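Long-range contact in uncharacterized ABC transporter solute-binding protein yclQ (PDB 3GFV), which binds iron-free and ferric petrobactin, and the precursor 3,4-dihydroxybenzoic acid, for siderophore uptake by the YclNOPQ ABC transporter of Bacillus subtilis: residues A[35-40]-A[96-101]. Numbering follows the deposited sequence.
Sequences KKVVVF and PDLIII
The carboxylate of D97 grips two successive backbone amides just ahead of strand 37-39. K35 N meets the syn lone pair of D97 OD2 in a nearly straight bond of 2.8 Å (175°), while K36 N reaches D97 OD1 at 2.9 Å from 35° out of the carboxylate plane. With CG set between its own N and carbonyl carbon (chi1 50°), D97 turns its oxygens to these amides, and its N returns a 2.9 Å bond to K36 O. The ladder then runs through V38 N to L98 O (3.1 Å), I100 N to V38 O (2.9 Å) and F40 N to I100 O (2.8 Å), as expected of parallel strands. On one face V37 CG1 runs alongside L98 CD2 at 4.0 Å, and I100 CD1 also packs against V37 CG1. On the other, V38 CG2, anti to the carbonyl carbon, rests on P96 CB at 3.7 Å. These are adjacent inner strands of the parallel sheet in one lobe of the periplasmic binding protein fold, with strand 57-60 bonded to V37 and V39 and strand 118-120 to I99. Helix 42-50 packs on V39 and I100, and helix 109-115 on P96, I99 and I101.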
loop_
_atom_site.group_PDB
_atom_site.type_symbol
_atom_site.label_atom_id
_atom_site.label_comp_id
_atom_site.label_asym_id
_atom_site.label_seq_id
_atom_site.Cartn_x
_atom_site.Cartn_y
_atom_site.Cartn_z
ATOM N N LYS A 35 -14.435 17.149 -10.238
ATOM C CA LYS A 35 -13.392 18.163 -10.384
ATOM C C LYS A 35 -12.729 18.570 -9.072
ATOM O O LYS A 35 -11.707 19.248 -9.081
ATOM C CB LYS A 35 -14.006 19.429 -11.011
ATOM C CG LYS A 35 -14.741 19.176 -12.306
ATOM C CD LYS A 35 -13.798 18.609 -13.353
ATOM C CE LYS A 35 -14.491 18.505 -14.708
ATOM N NZ LYS A 35 -13.728 17.582 -15.579
ATOM N N LYS A 36 -13.321 18.184 -7.947
ATOM C CA LYS A 36 -12.790 18.560 -6.639
ATOM C C LYS A 36 -12.775 17.345 -5.710
ATOM O O LYS A 36 -13.639 17.181 -4.832
ATOM C CB LYS A 36 -13.615 19.691 -6.019
ATOM C CG LYS A 36 -13.660 20.947 -6.883
ATOM C CD LYS A 36 -13.872 22.220 -6.063
ATOM C CE LYS A 36 -15.262 22.295 -5.462
ATOM N NZ LYS A 36 -16.334 22.091 -6.468
ATOM N N VAL A 37 -11.775 16.500 -5.895
ATOM C CA VAL A 37 -11.732 15.239 -5.181
ATOM C C VAL A 37 -10.770 15.325 -3.986
ATOM O O VAL A 37 -9.628 15.769 -4.122
ATOM C CB VAL A 37 -11.315 14.098 -6.149
ATOM C CG1 VAL A 37 -11.373 12.740 -5.435
ATOM C CG2 VAL A 37 -12.227 14.086 -7.370
ATOM N N VAL A 38 -11.261 14.935 -2.805
ATOM C CA VAL A 38 -10.438 14.874 -1.610
ATOM C C VAL A 38 -10.064 13.412 -1.407
ATOM O O VAL A 38 -10.932 12.544 -1.414
ATOM C CB VAL A 38 -11.213 15.421 -0.368
ATOM C CG1 VAL A 38 -10.451 15.124 0.929
ATOM C CG2 VAL A 38 -11.430 16.901 -0.519
ATOM N N VAL A 39 -8.771 13.138 -1.249
ATOM C CA VAL A 39 -8.293 11.762 -1.284
ATOM C C VAL A 39 -7.525 11.434 -0.007
ATOM O O VAL A 39 -6.490 12.042 0.271
ATOM C CB VAL A 39 -7.353 11.568 -2.493
ATOM C CG1 VAL A 39 -6.853 10.141 -2.561
ATOM C CG2 VAL A 39 -8.075 11.967 -3.792
ATOM N N PHE A 40 -8.053 10.481 0.762
ATOM C CA PHE A 40 -7.415 10.015 1.990
ATOM C C PHE A 40 -6.727 8.669 1.820
ATOM O O PHE A 40 -6.240 8.099 2.786
ATOM C CB PHE A 40 -8.429 9.935 3.137
ATOM C CG PHE A 40 -8.626 11.242 3.837
ATOM C CD1 PHE A 40 -9.535 12.164 3.363
ATOM C CD2 PHE A 40 -7.870 11.555 4.966
ATOM C CE1 PHE A 40 -9.702 13.394 4.007
ATOM C CE2 PHE A 40 -8.033 12.772 5.604
ATOM C CZ PHE A 40 -8.954 13.691 5.114
ATOM N N PRO A 96 -16.034 19.553 -1.759
ATOM C CA PRO A 96 -15.616 18.531 -2.724
ATOM C C PRO A 96 -16.795 17.829 -3.396
ATOM O O PRO A 96 -17.898 17.799 -2.856
ATOM C CB PRO A 96 -14.836 17.544 -1.859
ATOM C CG PRO A 96 -15.442 17.687 -0.490
ATOM C CD PRO A 96 -15.851 19.128 -0.356
ATOM N N ASP A 97 -16.573 17.264 -4.578
ATOM C CA ASP A 97 -17.664 16.544 -5.227
ATOM C C ASP A 97 -17.497 15.030 -5.131
ATOM O O ASP A 97 -18.390 14.278 -5.505
ATOM C CB ASP A 97 -17.902 17.027 -6.677
ATOM C CG ASP A 97 -16.626 17.089 -7.515
ATOM O OD1 ASP A 97 -15.571 16.562 -7.114
ATOM O OD2 ASP A 97 -16.678 17.659 -8.625
ATOM N N LEU A 98 -16.361 14.600 -4.572
ATOM C CA LEU A 98 -16.107 13.181 -4.307
ATOM C C LEU A 98 -15.056 13.056 -3.198
ATOM O O LEU A 98 -14.079 13.809 -3.180
ATOM C CB LEU A 98 -15.615 12.468 -5.563
ATOM C CG LEU A 98 -15.182 11.002 -5.392
ATOM C CD1 LEU A 98 -16.342 10.097 -5.013
ATOM C CD2 LEU A 98 -14.499 10.477 -6.663
ATOM N N ILE A 99 -15.254 12.120 -2.272
ATOM C CA ILE A 99 -14.220 11.837 -1.268
ATOM C C ILE A 99 -13.851 10.363 -1.373
ATOM O O ILE A 99 -14.732 9.503 -1.485
ATOM C CB ILE A 99 -14.689 12.168 0.166
ATOM C CG1 ILE A 99 -15.177 13.630 0.243
ATOM C CG2 ILE A 99 -13.543 11.937 1.155
ATOM C CD1 ILE A 99 -15.923 13.956 1.568
ATOM N N ILE A 100 -12.552 10.083 -1.367
ATOM C CA ILE A 100 -12.064 8.710 -1.443
ATOM C C ILE A 100 -11.364 8.383 -0.134
ATOM O O ILE A 100 -10.436 9.096 0.281
ATOM C CB ILE A 100 -11.064 8.524 -2.590
ATOM C CG1 ILE A 100 -11.749 8.745 -3.946
ATOM C CG2 ILE A 100 -10.354 7.136 -2.481
ATOM C CD1 ILE A 100 -10.768 8.716 -5.128
ATOM N N ILE A 101 -11.814 7.322 0.527
ATOM C CA ILE A 101 -11.186 6.910 1.786
ATOM C C ILE A 101 -10.721 5.463 1.724
ATOM O O ILE A 101 -11.021 4.734 0.775
ATOM C CB ILE A 101 -12.142 7.084 2.999
ATOM C CG1 ILE A 101 -13.384 6.181 2.848
ATOM C CG2 ILE A 101 -12.545 8.535 3.134
ATOM C CD1 ILE A 101 -14.300 6.134 4.072
#